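Local atomic coordinates of homospermidine synthase (Legionella pneumophila subsp. pneumophila str. Philadelphia 1, PDB entry 2PH5), a protein that binds NAD and probably works as a homospermidine synthase, an enzyme of polyamine metabolism. Residues 248-251 with 252-256; 293-296 with 297-300; 27-30 with 31-35; 379-382 with 383-387; 100-103 with 104-107. All coordinates share one frame; numbering follows the deposited sequence.

Contact 1: residues 248-251 with 252-256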
# COMPACT_ATOMS: atom_id res chain seq x y z
N ALA A 248 12.85 -25.87 -9.88
CA ALA A 248 14.28 -26.13 -9.99
C ALA A 248 15.12 -25.17 -9.15
O ALA A 248 16.35 -25.20 -9.22
CB ALA A 248 14.69 -26.04 -11.47
N HIS A 249 14.46 -24.33 -8.36
CA HIS A 249 15.15 -23.35 -7.51
C HIS A 249 14.69 -23.45 -6.06
O HIS A 249 13.52 -23.73 -5.80
CB HIS A 249 14.87 -21.94 -8.05
CG HIS A 249 15.40 -21.70 -9.42
ND1 HIS A 249 16.68 -21.25 -9.66
CD2 HIS A 249 14.83 -21.87 -10.64
CE1 HIS A 249 16.88 -21.15 -10.96
NE2 HIS A 249 15.77 -21.52 -11.58
N TRP A 250 15.58 -23.23 -5.11
CA TRP A 250 15.19 -23.32 -3.71
C TRP A 250 15.31 -21.95 -3.05
O TRP A 250 16.40 -21.40 -2.94
CB TRP A 250 16.06 -24.37 -3.00
CG TRP A 250 15.72 -24.55 -1.56
CD1 TRP A 250 16.35 -23.99 -0.49
CD2 TRP A 250 14.62 -25.31 -1.03
NE1 TRP A 250 15.72 -24.34 0.68
CE2 TRP A 250 14.65 -25.15 0.38
CE3 TRP A 250 13.62 -26.10 -1.60
CZ2 TRP A 250 13.71 -25.75 1.22
CZ3 TRP A 250 12.68 -26.70 -0.76
CH2 TRP A 250 12.74 -26.52 0.64
N PRO A 251 14.17 -21.38 -2.59
CA PRO A 251 14.18 -20.06 -1.95
C PRO A 251 15.21 -19.97 -0.82
O PRO A 251 15.31 -20.87 -0.00
CB PRO A 251 12.75 -19.92 -1.43
CG PRO A 251 11.95 -20.79 -2.35
CD PRO A 251 12.84 -22.00 -2.50
N HIS A 252 15.97 -18.87 -0.79
CA HIS A 252 16.99 -18.68 0.24
C HIS A 252 16.44 -18.77 1.65
O HIS A 252 17.08 -19.33 2.54
CB HIS A 252 17.68 -17.33 0.05
CG HIS A 252 16.75 -16.16 0.09
ND1 HIS A 252 15.84 -15.91 -0.91
CD2 HIS A 252 16.55 -15.21 1.03
CE1 HIS A 252 15.12 -14.85 -0.59
NE2 HIS A 252 15.53 -14.40 0.58
N ASP A 253 15.25 -18.20 1.86
CA ASP A 253 14.60 -18.18 3.17
C ASP A 253 13.52 -19.25 3.35
O ASP A 253 12.56 -19.07 4.10
CB ASP A 253 14.01 -16.79 3.43
CG ASP A 253 13.27 -16.22 2.22
OD1 ASP A 253 13.00 -16.98 1.27
OD2 ASP A 253 12.96 -15.00 2.22
N ALA A 254 13.69 -20.37 2.66
CA ALA A 254 12.73 -21.47 2.74
C ALA A 254 13.18 -22.60 3.65
O ALA A 254 14.37 -22.76 3.92
CB ALA A 254 12.46 -22.01 1.35
N TYR A 255 12.21 -23.38 4.11
CA TYR A 255 12.45 -24.51 4.98
C TYR A 255 11.25 -25.46 4.98
O TYR A 255 10.12 -25.06 4.68
CB TYR A 255 12.74 -24.05 6.41
CG TYR A 255 11.61 -23.28 7.06
CD1 TYR A 255 11.39 -21.94 6.75
CD2 TYR A 255 10.77 -23.90 7.99
CE1 TYR A 255 10.35 -21.23 7.35
CE2 TYR A 255 9.72 -23.20 8.60
CZ TYR A 255 9.52 -21.86 8.27
OH TYR A 255 8.50 -21.15 8.86
N SER A 256 11.50 -26.72 5.32
CA SER A 256 10.46 -27.72 5.37
C SER A 256 10.40 -28.38 6.73
O SER A 256 11.33 -28.27 7.52
CB SER A 256 10.70 -28.80 4.31
OG SER A 256 10.24 -28.38 3.04

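Contact 2: residues 293-296 with 297-300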
# COMPACT_ATOMS: atom_id res chain seq x y z
N HIS A 293 -3.02 -20.31 3.48
CA HIS A 293 -4.37 -20.88 3.60
C HIS A 293 -4.39 -22.37 3.94
O HIS A 293 -3.35 -23.04 3.97
CB HIS A 293 -5.21 -20.62 2.35
CG HIS A 293 -6.32 -19.63 2.56
ND1 HIS A 293 -7.42 -19.90 3.35
CD2 HIS A 293 -6.50 -18.38 2.07
CE1 HIS A 293 -8.23 -18.86 3.34
NE2 HIS A 293 -7.69 -17.92 2.58
N ALA A 294 -5.58 -22.89 4.20
CA ALA A 294 -5.73 -24.30 4.57
C ALA A 294 -5.71 -25.24 3.38
O ALA A 294 -4.93 -26.19 3.34
CB ALA A 294 -7.03 -24.49 5.35
N GLU A 295 -6.57 -24.96 2.40
CA GLU A 295 -6.69 -25.78 1.20
C GLU A 295 -5.45 -25.82 0.31
O GLU A 295 -5.54 -26.19 -0.87
CB GLU A 295 -7.90 -25.33 0.38
CG GLU A 295 -8.95 -26.42 0.15
CD GLU A 295 -10.12 -25.96 -0.71
OE1 GLU A 295 -11.00 -26.80 -1.01
OE2 GLU A 295 -10.17 -24.78 -1.08
N THR A 296 -4.29 -25.44 0.84
CA THR A 296 -3.07 -25.47 0.05
C THR A 296 -2.50 -26.89 0.09
O THR A 296 -2.19 -27.47 -0.95
CB THR A 296 -2.00 -24.50 0.59
OG1 THR A 296 -2.51 -23.16 0.57
CG2 THR A 296 -0.74 -24.56 -0.26
N ILE A 297 -2.39 -27.45 1.29
CA ILE A 297 -1.86 -28.79 1.44
C ILE A 297 -2.83 -29.85 0.92
O ILE A 297 -2.42 -30.82 0.28
CB ILE A 297 -1.55 -29.08 2.91
CG1 ILE A 297 -0.69 -27.96 3.49
CG2 ILE A 297 -0.87 -30.44 3.04
CD1 ILE A 297 0.50 -27.57 2.62
N SER A 298 -4.11 -29.66 1.20
CA SER A 298 -5.13 -30.59 0.76
C SER A 298 -5.22 -30.65 -0.77
O SER A 298 -5.34 -31.73 -1.34
CB SER A 298 -6.49 -30.21 1.34
OG SER A 298 -6.85 -28.89 0.96
N LEU A 299 -5.14 -29.50 -1.43
CA LEU A 299 -5.20 -29.48 -2.89
C LEU A 299 -3.95 -30.09 -3.50
O LEU A 299 -4.03 -30.88 -4.44
CB LEU A 299 -5.37 -28.05 -3.41
CG LEU A 299 -6.75 -27.44 -3.19
CD1 LEU A 299 -6.77 -26.00 -3.69
CD2 LEU A 299 -7.79 -28.27 -3.92
N THR A 300 -2.79 -29.72 -2.97
CA THR A 300 -1.53 -30.23 -3.48
C THR A 300 -1.50 -31.76 -3.48
O THR A 300 -1.22 -32.38 -4.51
CB THR A 300 -0.34 -29.69 -2.67
OG1 THR A 300 -0.30 -28.26 -2.77
CG2 THR A 300 0.97 -30.25 -3.20

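Contact 3: residues 27-30 with 31-35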
# COMPACT_ATOMS: atom_id res chain seq x y z
N ALA A 27 -24.57 -12.84 6.31
CA ALA A 27 -24.72 -12.88 4.86
C ALA A 27 -25.37 -14.16 4.35
O ALA A 27 -25.81 -14.22 3.21
CB ALA A 27 -23.36 -12.69 4.20
N LEU A 28 -25.43 -15.18 5.20
CA LEU A 28 -26.02 -16.45 4.82
C LEU A 28 -27.54 -16.43 4.90
O LEU A 28 -28.22 -17.00 4.05
CB LEU A 28 -25.50 -17.56 5.74
CG LEU A 28 -25.21 -18.94 5.13
CD1 LEU A 28 -25.16 -19.96 6.25
CD2 LEU A 28 -26.26 -19.33 4.13
N MSE A 29 -28.07 -15.75 5.91
CA MSE A 29 -29.50 -15.66 6.14
C MSE A 29 -30.36 -15.59 4.88
O MSE A 29 -31.23 -16.43 4.67
CB MSE A 29 -29.81 -14.46 7.03
CG MSE A 29 -29.43 -14.68 8.47
SE MSE A 29 -30.58 -15.97 9.29
CE MSE A 29 -31.65 -14.76 10.36
N PRO A 30 -30.13 -14.57 4.04
CA PRO A 30 -30.90 -14.42 2.80
C PRO A 30 -30.94 -15.66 1.91
O PRO A 30 -32.00 -16.03 1.40
CB PRO A 30 -30.20 -13.25 2.11
CG PRO A 30 -29.71 -12.44 3.26
CD PRO A 30 -29.16 -13.47 4.18
N LEU A 31 -29.79 -16.31 1.73
CA LEU A 31 -29.71 -17.49 0.88
C LEU A 31 -30.47 -18.71 1.41
O LEU A 31 -30.93 -19.55 0.65
CB LEU A 31 -28.24 -17.87 0.60
CG LEU A 31 -27.50 -17.09 -0.49
CD1 LEU A 31 -27.43 -15.63 -0.10
CD2 LEU A 31 -26.08 -17.64 -0.69
N ILE A 32 -30.61 -18.80 2.73
CA ILE A 32 -31.32 -19.92 3.32
C ILE A 32 -32.82 -19.81 3.07
O ILE A 32 -33.48 -20.79 2.74
CB ILE A 32 -31.07 -19.98 4.83
CG1 ILE A 32 -29.56 -19.98 5.09
CG2 ILE A 32 -31.72 -21.22 5.40
CD1 ILE A 32 -29.19 -19.92 6.55
N PHE A 33 -33.36 -18.61 3.24
CA PHE A 33 -34.78 -18.40 3.01
C PHE A 33 -35.08 -18.29 1.53
O PHE A 33 -36.23 -18.36 1.11
CB PHE A 33 -35.26 -17.16 3.75
CG PHE A 33 -35.28 -17.32 5.23
CD1 PHE A 33 -36.20 -18.18 5.84
CD2 PHE A 33 -34.35 -16.66 6.03
CE1 PHE A 33 -36.19 -18.37 7.22
CE2 PHE A 33 -34.33 -16.85 7.41
CZ PHE A 33 -35.26 -17.70 8.01
N GLU A 34 -34.03 -18.13 0.73
CA GLU A 34 -34.19 -18.00 -0.71
C GLU A 34 -34.23 -19.38 -1.36
O GLU A 34 -34.90 -19.58 -2.37
CB GLU A 34 -33.04 -17.18 -1.29
CG GLU A 34 -33.22 -16.79 -2.76
CD GLU A 34 -32.00 -16.08 -3.32
OE1 GLU A 34 -31.34 -15.33 -2.56
OE2 GLU A 34 -31.70 -16.27 -4.52
N LYS A 35 -33.51 -20.33 -0.77
CA LYS A 35 -33.45 -21.69 -1.30
C LYS A 35 -34.29 -22.70 -0.52
O LYS A 35 -34.47 -23.83 -0.97
CB LYS A 35 -31.99 -22.16 -1.33
CG LYS A 35 -31.17 -21.59 -2.45
CD LYS A 35 -31.46 -22.36 -3.70
CE LYS A 35 -30.48 -22.02 -4.79
NZ LYS A 35 -30.83 -22.83 -5.99

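Contact 4: residues 379-382 with 383-387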
# COMPACT_ATOMS: atom_id res chain seq x y z
N ILE A 379 -20.24 -5.43 -6.91
CA ILE A 379 -21.07 -5.08 -5.77
C ILE A 379 -22.51 -4.80 -6.23
O ILE A 379 -23.47 -5.11 -5.51
CB ILE A 379 -20.49 -3.84 -5.03
CG1 ILE A 379 -21.35 -3.53 -3.79
CG2 ILE A 379 -20.42 -2.63 -5.97
CD1 ILE A 379 -21.31 -4.62 -2.75
N GLN A 380 -22.66 -4.24 -7.43
CA GLN A 380 -23.99 -3.93 -7.96
C GLN A 380 -24.83 -5.19 -8.16
O GLN A 380 -25.98 -5.27 -7.72
CB GLN A 380 -23.88 -3.15 -9.27
CG GLN A 380 -23.38 -1.71 -9.10
CD GLN A 380 -21.86 -1.57 -9.21
OE1 GLN A 380 -21.12 -2.52 -8.94
NE2 GLN A 380 -21.39 -0.39 -9.58
N GLU A 381 -24.26 -6.19 -8.83
CA GLU A 381 -25.00 -7.41 -9.04
C GLU A 381 -25.28 -8.12 -7.71
O GLU A 381 -26.36 -8.67 -7.50
CB GLU A 381 -24.25 -8.32 -10.01
CG GLU A 381 -24.87 -9.69 -10.13
CD GLU A 381 -24.59 -10.36 -11.46
OE1 GLU A 381 -23.67 -9.92 -12.19
OE2 GLU A 381 -25.30 -11.35 -11.76
N ALA A 382 -24.31 -8.08 -6.80
CA ALA A 382 -24.45 -8.72 -5.51
C ALA A 382 -25.59 -8.11 -4.69
O ALA A 382 -26.24 -8.80 -3.91
CB ALA A 382 -23.14 -8.62 -4.73
N ARG A 383 -25.82 -6.81 -4.86
CA ARG A 383 -26.87 -6.14 -4.12
C ARG A 383 -28.25 -6.41 -4.68
O ARG A 383 -29.24 -6.39 -3.95
CB ARG A 383 -26.62 -4.64 -4.07
CG ARG A 383 -25.65 -4.24 -2.97
CD ARG A 383 -25.20 -2.80 -3.09
NE ARG A 383 -24.29 -2.47 -1.99
CZ ARG A 383 -23.46 -1.44 -1.98
NH1 ARG A 383 -23.40 -0.61 -3.02
NH2 ARG A 383 -22.68 -1.22 -0.92
N GLN A 384 -28.35 -6.67 -5.97
CA GLN A 384 -29.66 -6.95 -6.53
C GLN A 384 -30.00 -8.42 -6.27
O GLN A 384 -31.17 -8.79 -6.26
CB GLN A 384 -29.70 -6.64 -8.03
CG GLN A 384 -28.85 -7.54 -8.88
CD GLN A 384 -29.10 -7.35 -10.37
OE1 GLN A 384 -28.96 -6.24 -10.90
NE2 GLN A 384 -29.45 -8.44 -11.06
N ILE A 385 -28.97 -9.22 -6.02
CA ILE A 385 -29.13 -10.66 -5.76
C ILE A 385 -29.46 -10.97 -4.30
O ILE A 385 -30.23 -11.89 -4.02
CB ILE A 385 -27.84 -11.43 -6.14
CG1 ILE A 385 -27.75 -11.58 -7.66
CG2 ILE A 385 -27.82 -12.80 -5.48
CD1 ILE A 385 -26.42 -12.11 -8.16
N ALA A 386 -28.88 -10.22 -3.37
CA ALA A 386 -29.13 -10.46 -1.95
C ALA A 386 -28.67 -9.33 -1.03
O ALA A 386 -27.63 -8.70 -1.27
CB ALA A 386 -28.47 -11.76 -1.53
N PRO A 387 -29.44 -9.06 0.03
CA PRO A 387 -29.09 -8.01 0.98
C PRO A 387 -28.02 -8.51 1.95
O PRO A 387 -27.64 -9.69 1.92
CB PRO A 387 -30.42 -7.75 1.70
CG PRO A 387 -31.00 -9.13 1.77
CD PRO A 387 -30.74 -9.66 0.38

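Contact 5: residues 100-103 with 104-107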
# COMPACT_ATOMS: atom_id res chain seq x y z
N ILE A 100 -18.21 -31.48 15.46
CA ILE A 100 -18.42 -32.56 14.51
C ILE A 100 -18.87 -33.84 15.21
O ILE A 100 -19.91 -34.42 14.88
CB ILE A 100 -17.13 -32.80 13.69
CG1 ILE A 100 -16.96 -31.63 12.70
CG2 ILE A 100 -17.17 -34.17 13.00
CD1 ILE A 100 -15.66 -31.65 11.89
N ILE A 101 -18.09 -34.29 16.19
CA ILE A 101 -18.41 -35.48 16.96
C ILE A 101 -19.81 -35.35 17.57
O ILE A 101 -20.64 -36.24 17.44
CB ILE A 101 -17.36 -35.69 18.08
CG1 ILE A 101 -16.03 -36.11 17.46
CG2 ILE A 101 -17.85 -36.71 19.10
CD1 ILE A 101 -14.84 -35.88 18.36
N LEU A 102 -20.06 -34.22 18.24
CA LEU A 102 -21.35 -33.97 18.86
C LEU A 102 -22.49 -34.13 17.87
O LEU A 102 -23.50 -34.76 18.18
CB LEU A 102 -21.39 -32.57 19.46
CG LEU A 102 -22.75 -32.14 20.05
CD1 LEU A 102 -23.19 -33.11 21.15
CD2 LEU A 102 -22.63 -30.72 20.60
N CYS A 103 -22.33 -33.55 16.68
CA CYS A 103 -23.37 -33.65 15.67
C CYS A 103 -23.66 -35.09 15.31
O CYS A 103 -24.83 -35.49 15.18
CB CYS A 103 -22.98 -32.88 14.41
SG CYS A 103 -23.23 -31.11 14.53
N ASN A 104 -22.60 -35.88 15.16
CA ASN A 104 -22.76 -37.29 14.82
C ASN A 104 -23.59 -38.00 15.88
O ASN A 104 -24.52 -38.74 15.56
CB ASN A 104 -21.39 -37.97 14.70
CG ASN A 104 -21.50 -39.43 14.35
OD1 ASN A 104 -21.99 -39.79 13.27
ND2 ASN A 104 -21.06 -40.30 15.26
N GLN A 105 -23.24 -37.77 17.14
CA GLN A 105 -23.94 -38.36 18.27
C GLN A 105 -25.42 -38.02 18.21
O GLN A 105 -26.28 -38.84 18.51
CB GLN A 105 -23.35 -37.84 19.59
CG GLN A 105 -21.89 -38.20 19.82
CD GLN A 105 -21.25 -37.47 21.00
OE1 GLN A 105 -20.13 -37.80 21.42
NE2 GLN A 105 -21.94 -36.47 21.54
N LYS A 106 -25.71 -36.79 17.80
CA LYS A 106 -27.08 -36.33 17.71
C LYS A 106 -27.73 -36.68 16.38
O LYS A 106 -28.92 -36.45 16.19
CB LYS A 106 -27.11 -34.81 17.93
CG LYS A 106 -27.56 -34.38 19.33
CD LYS A 106 -26.82 -35.08 20.46
CE LYS A 106 -27.43 -34.68 21.79
NZ LYS A 106 -28.90 -34.90 21.76
N GLY A 107 -26.94 -37.26 15.48
CA GLY A 107 -27.45 -37.62 14.18
C GLY A 107 -27.76 -36.40 13.32
O GLY A 107 -28.56 -36.49 12.39

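Contact 1: residues 248-251 with 252-256
Pro251 O takes the amide of Ala254 at 3.2 Å (Ala254 N to Pro251 O), the bond that closes a type I beta turn running from Pro251 to Ala254. His252 and Asp253 are its corners, and Pro251 leads into it, the proline ring giving a rigid apolar surface for Ala254 and Trp250. The methyl of Ala254 packs against that ring, Ala254 CB 3.5 Å from Pro251 CB, a close fit for a small side chain. Ala254 CB also sits over one face of the Trp250 indole near its rim, 3.9 Å from Trp250 CZ2, and Pro251 CD rests on that face too. Trp250 reaches this place because its CG is anti to the backbone N (chi1 -179°), which swings the indole along the outgoing chain until Ser256 OG stands at its edge. Asp253, the second corner residue, is buried, and its OD1 makes a salt bridge with Arg470. The turn leads into strand 254-255, an outer strand of a three-stranded antiparallel sheet, where Tyr255 pairs with Tyr266 of strand 264-267, while Trp250 and Ala254 pack on Ile265 of that strand.

Contact 2: residues 293-296 with 297-300
Glu295 and Leu299, one helical turn apart, send their side chains past each other at a slant, and Glu295 CG comes 4.1 Å from Leu299 CG. The glutamate chain is extended beyond CG, so its aliphatic part lies beside the leucine while its carboxylate is carried clear of it, to the backbone N of Gly161. Ser298 comes at the same glutamate from another direction: its hydroxyl occupies the position between backbone N and carbonyl carbon (chi1 58°), which sets Ser298 OG 3.3 Å from Glu295 CG. This is a contact with carbon; the hydroxyl is hydrogen-bonded to Glu419. Thr300 is turned differently, with OG1 beside its own backbone N (chi1 -61°), and can therefore fold back on the preceding turn. Thr296 O receives both Thr300 OG1, at 2.7 Å, and Thr300 N, at 3.1 Å, the two donors approaching from opposite faces of the carbonyl plane. A buried threonine hydroxyl is thus satisfied by its own helix. The backbone bonds from Ile297 N to Ala294 O and from Leu299 N to Glu295 O are weak, as the helix is only beginning here. Back-bonding of a threonine hydroxyl to the carbonyl four residues earlier is a well-known helix feature, and this first turn packs through Glu295 on Pro160, a residue of the NAD site.

Contact 3: residues 27-30 with 31-35
Helix 23-35 is the first helix of the Rossmann-type nucleotide-binding fold, joining strand 16-19 to strand 43-47 in a beta-alpha-beta unit, and residues 27-35 form its later turns. Leu28 and Ile32 meet on one flank, their side chains crossing at about a right angle, with Leu28 CD2 3.5 Å from Ile32 CG1. The ethyl arm of Ile32 stands beside its own backbone N (chi1 -53°), which directs CG1 back to the preceding turn, against Leu28 CD2. Elsewhere on the helix the selenium of Met29, a selenomethionine, lies 4.3 Å from Phe33 CE2, a loose contact between a flexible chain and a ring. These two residues reach Tyr59 and the sheet strand 43-47. Leu31 belongs to another side and packs on Val397 and Ile401 of helix 391-408. Pro30 has no amide hydrogen to give to the turn before it, and the helix is kinked there. Past the proline, Ile32 N bonds to Leu28 O at 3.3 Å, whereas Phe33 N to Met29 O, 3.4 Å, and Glu34 N to Pro30 O, 3.0 Å, are weak. Long apolar chains suit the buried positions Met29, which faces strand 43-47 and helix 55-59, and Leu31, which faces helix 391-408. The cohesion of these turns thus rests on hydrophobic packing together with a backbone bonding pattern that is uneven around the proline.

Contact 4: residues 379-382 with 383-387
Ile379 CG1 packs over the centre of one face of the Arg383 guanidinium, 3.4 Å above the plane and 3.5 Å from Arg383 CZ. Both chains have to be set for this. In the isoleucine, chi1 of -178° points CG1 away from the backbone N, and the arginine, extended from CG to NE, runs back along the helix over it. Two residues further along, Glu381 and Ile385 make another pair with i, i+4 spacing: the methyl Ile385 CD1 lies 3.5 Å from Glu381 CG, so the aliphatic part of the glutamate meets an apolar partner. Behind these side chains the backbone of helix 379-385 fixes their spacing, through Arg383 N to Ile379 O at 3.0 Å and Ile385 N to Glu381 O at 3.1 Å. The last turn is completed by Ala386 N on Ala382 O, 3.0 Å, just as Ala386 leaves helical geometry. Further out, Ile352 O accepts a hydrogen bond from Arg383 NH2, while Gln380 NE2 binds Asp354. Ala382, small enough for the inner side, packs with Ile385 on Leu394 of helix 391-408. Long polar chains suit the outer side of this short helix at Gln380 and Arg383, whose ends find these polar partners. Arg383 NH2 is left to bond Ile352 O, and weakly Leu349 O, while one face of the group rests on hydrocarbon, so the two kinds of interaction do not compete.

Contact 5: residues 100-103 with 104-107
Exposed Gln105 lies across buried Leu102 in the last turns of helix 96-106, where Gln105 NE2 comes 3.6 Å from Leu102 CD1 and the two chains cross at about a right angle. The glutamine, extended beyond CG, also lays its other amide atom against a neighbour, Gln105 OE1 being 3.4 Å from Ile101 CG2. These are van der Waals contacts with carbon, and they make the side of Gln105 the loose one, toward solvent. Lys106 runs side by side with Leu102, more loosely, with its CD 4.2 Å from Leu102 CD1. The tight part is the backbone. Gln105 N bonds to Ile101 O at 3.0 Å, nearly straight (166°), and Asn104 N to Ile100 O at 3.1 Å. The helix ends in a Schellman motif at Gly107, whose positive phi suits a residue without a side chain. Asn104, with chi1 at -180° turning its amide group away from the backbone N, carries OD1 off the helix to the amides of Gln149 and Lys150. On the buried side Ile100 and Cys103 pack on Tyr110 of strand 109-112, and Leu102 reaches helix 73-76; helix 96-106 is the crossover helix of the beta-alpha-beta unit from strand 86-89 to strand 109-112 in the parallel sheet.

Along the chain the order is contact 3, contact 5, contact 1, contact 2, contact 4. Contacts 3 and 5 lie on two helices of the NAD-binding Rossmann-type part, in beta-alpha-beta units of the same parallel sheet, with centres about 24 Å apart. Contacts 1, 2 and 4 belong to the C-terminal part of the saccharopine dehydrogenase type. Contact 4 nevertheless touches contact 3, Pro30 CG lying 3.7 Å from Pro387 O, so the two parts of the chain meet there. Contact 1 stands on the opposite side of the chain's centre, about 45 Å from contact 3 between centres. Contact 2 is more central and near the NAD-binding residues, showing that both parts approach the cofactor.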